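Side-chain contact in Carboxylesterase/phospholipase family protein (Francisella tularensis subsp. tularensis, PDB 4F21), which is a serine hydrolase of the alpha/beta hydrolase superfamily, probably cleaving carboxylic ester bonds as a carboxylesterase or phospholipase: residues Leu201-Asp204 against Leu205-Leu209. Sequence-based numbering, arbitrary orientation.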
ATOM      1  N   LEU A 201     -12.725   4.654   7.440  1.00 41.47           N
ATOM      2  CA  LEU A 201     -11.966   5.119   6.287  1.00 52.47           C
ATOM      3  C   LEU A 201     -11.309   3.941   5.568  1.00 51.56           C
ATOM      4  O   LEU A 201     -11.106   3.971   4.351  1.00 35.60           O
ATOM      5  CB  LEU A 201     -10.926   6.151   6.724  1.00 65.59           C
ATOM      6  CG  LEU A 201     -11.522   7.374   7.428  1.00 69.62           C
ATOM      7  CD1 LEU A 201     -10.440   8.343   7.875  1.00 70.44           C
ATOM      8  CD2 LEU A 201     -12.529   8.075   6.526  1.00 69.89           C
ATOM      9  N   GLY A 202     -10.981   2.902   6.331  1.00 57.27           N
ATOM     10  CA  GLY A 202     -10.495   1.660   5.761  1.00 58.33           C
ATOM     11  C   GLY A 202     -11.637   0.940   5.071  1.00 59.97           C
ATOM     12  O   GLY A 202     -11.469   0.384   3.979  1.00 67.81           O
ATOM     13  N   HIS A 203     -12.801   0.951   5.717  1.00 43.75           N
ATOM     14  CA  HIS A 203     -14.027   0.472   5.091  1.00 36.90           C
ATOM     15  C   HIS A 203     -14.289   1.283   3.834  1.00 30.13           C
ATOM     16  O   HIS A 203     -14.765   0.753   2.838  1.00 29.81           O
ATOM     17  CB  HIS A 203     -15.223   0.612   6.037  1.00 36.19           C
ATOM     18  CG  HIS A 203     -15.303  -0.456   7.081  1.00 44.09           C
ATOM     19  ND1 HIS A 203     -15.831  -1.703   6.830  1.00 51.26           N
ATOM     20  CD2 HIS A 203     -14.938  -0.459   8.386  1.00 54.80           C
ATOM     21  CE1 HIS A 203     -15.779  -2.432   7.932  1.00 49.87           C
ATOM     22  NE2 HIS A 203     -15.241  -1.699   8.889  1.00 41.34           N
ATOM     23  N   ASP A 204     -13.972   2.574   3.889  1.00 26.93           N
ATOM     24  CA  ASP A 204     -14.153   3.458   2.742  1.00 66.04           C
ATOM     25  C   ASP A 204     -13.258   3.053   1.567  1.00 69.36           C
ATOM     26  O   ASP A 204     -13.717   2.990   0.428  1.00 65.84           O
ATOM     27  CB  ASP A 204     -13.897   4.915   3.137  1.00 72.63           C
ATOM     28  CG  ASP A 204     -14.208   5.890   2.017  1.00 75.04           C
ATOM     29  OD1 ASP A 204     -15.183   5.653   1.273  1.00 89.89           O
ATOM     30  OD2 ASP A 204     -13.477   6.894   1.879  1.00 55.44           O
ATOM     31  N   LEU A 205     -11.986   2.781   1.849  1.00 29.44           N
ATOM     32  CA  LEU A 205     -11.054   2.323   0.819  1.00 17.62           C
ATOM     33  C   LEU A 205     -11.495   0.984   0.230  1.00 27.03           C
ATOM     34  O   LEU A 205     -11.568   0.827  -0.991  1.00 46.52           O
ATOM     35  CB  LEU A 205      -9.634   2.210   1.388  1.00 59.51           C
ATOM     36  CG  LEU A 205      -8.500   1.667   0.506  1.00 48.03           C
ATOM     37  CD1 LEU A 205      -7.208   2.415   0.785  1.00 11.61           C
ATOM     38  CD2 LEU A 205      -8.287   0.174   0.727  1.00 28.33           C
ATOM     39  N   SER A 206     -11.788   0.024   1.103  1.00 40.49           N
ATOM     40  CA  SER A 206     -12.189  -1.314   0.671  1.00 58.06           C
ATOM     41  C   SER A 206     -13.462  -1.304  -0.173  1.00 45.80           C
ATOM     42  O   SER A 206     -13.534  -1.961  -1.209  1.00 36.31           O
ATOM     43  CB  SER A 206     -12.382  -2.234   1.877  1.00 74.88           C
ATOM     44  OG  SER A 206     -12.864  -3.504   1.473  1.00 70.51           O
ATOM     45  N   ASP A 207     -14.461  -0.557   0.285  1.00 34.76           N
ATOM     46  CA  ASP A 207     -15.731  -0.456  -0.420  1.00 36.24           C
ATOM     47  C   ASP A 207     -15.572   0.285  -1.741  1.00 48.79           C
ATOM     48  O   ASP A 207     -16.112  -0.141  -2.763  1.00 51.26           O
ATOM     49  CB  ASP A 207     -16.788   0.231   0.450  1.00 46.31           C
ATOM     50  CG  ASP A 207     -17.453  -0.723   1.430  1.00 54.79           C
ATOM     51  OD1 ASP A 207     -18.411  -1.416   1.028  1.00 54.18           O
ATOM     52  OD2 ASP A 207     -17.029  -0.774   2.603  1.00 54.77           O
ATOM     53  N   LYS A 208     -14.830   1.391  -1.719  1.00 44.94           N
ATOM     54  CA  LYS A 208     -14.607   2.176  -2.932  1.00 34.50           C
ATOM     55  C   LYS A 208     -13.726   1.444  -3.941  1.00 30.71           C
ATOM     56  O   LYS A 208     -13.684   1.807  -5.112  1.00 44.34           O
ATOM     57  CB  LYS A 208     -14.042   3.566  -2.614  1.00 32.86           C
ATOM     58  CG  LYS A 208     -15.081   4.538  -2.073  1.00 42.80           C
ATOM     59  CD  LYS A 208     -14.614   5.989  -2.143  1.00 42.02           C
ATOM     60  CE  LYS A 208     -13.367   6.221  -1.306  1.00 48.69           C
ATOM     61  NZ  LYS A 208     -13.132   7.670  -1.040  1.00 28.29           N
ATOM     62  N   LEU A 209     -13.023   0.413  -3.481  1.00 43.02           N
ATOM     63  CA  LEU A 209     -12.310  -0.476  -4.391  1.00 46.93           C
ATOM     64  C   LEU A 209     -13.237  -1.580  -4.888  1.00 49.66           C
ATOM     65  O   LEU A 209     -13.115  -2.042  -6.021  1.00 50.72           O
ATOM     66  CB  LEU A 209     -11.080  -1.083  -3.714  1.00 57.50           C
ATOM     67  CG  LEU A 209      -9.876  -0.158  -3.521  1.00 54.47           C
ATOM     68  CD1 LEU A 209      -8.777  -0.874  -2.760  1.00 58.29           C
ATOM     69  CD2 LEU A 209      -9.364   0.343  -4.863  1.00 52.93           C
TER
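An i to i+4 salt bridge along an alpha-helix, here between Asp204 and Lys208 of helix 199-210, shows how one helical turn can pair opposite charges on a single face. Lys208 NZ donates to Asp204 OD2 at 3.0 Å, meeting this oxygen on its syn side but 32° out of the carboxylate plane. Lys208 starts back with CG anti to its carbonyl carbon, and the bend at chi3 brings CE to 3.2 Å from Asp204 OD1, while the acid swings its CG anti to the backbone N (chi1 -174°) to lean along the helix toward it. The same two residues are also tied through the main chain, Lys208 N to Asp204 O at 2.9 Å, one of four successive i to i+4 bonds; that from Ser206 N to Gly202 O is nearly straight at 172°. One residue earlier, Asp207 CB packs 3.2 Å from His203 O, and its OD2 lies at the edge of the His203 imidazole, near the ring plane, while His203 NE2 is hydrogen-bonded to Glu199 OE1. Helix 199-210 is the crossover between strands 186-191 and 216-221, the last two parallel strands of the alpha/beta hydrolase sheet: Ser206 OG is hydrogen-bonded to Asn216 OD1, His203 meets the ring of Tyr218, and Leu201 and Leu205 pack on the loop residues Tyr166 and Leu167. Lys208 NZ, already paired with Asp204, also makes a weak hydrogen bond to Leu167 O.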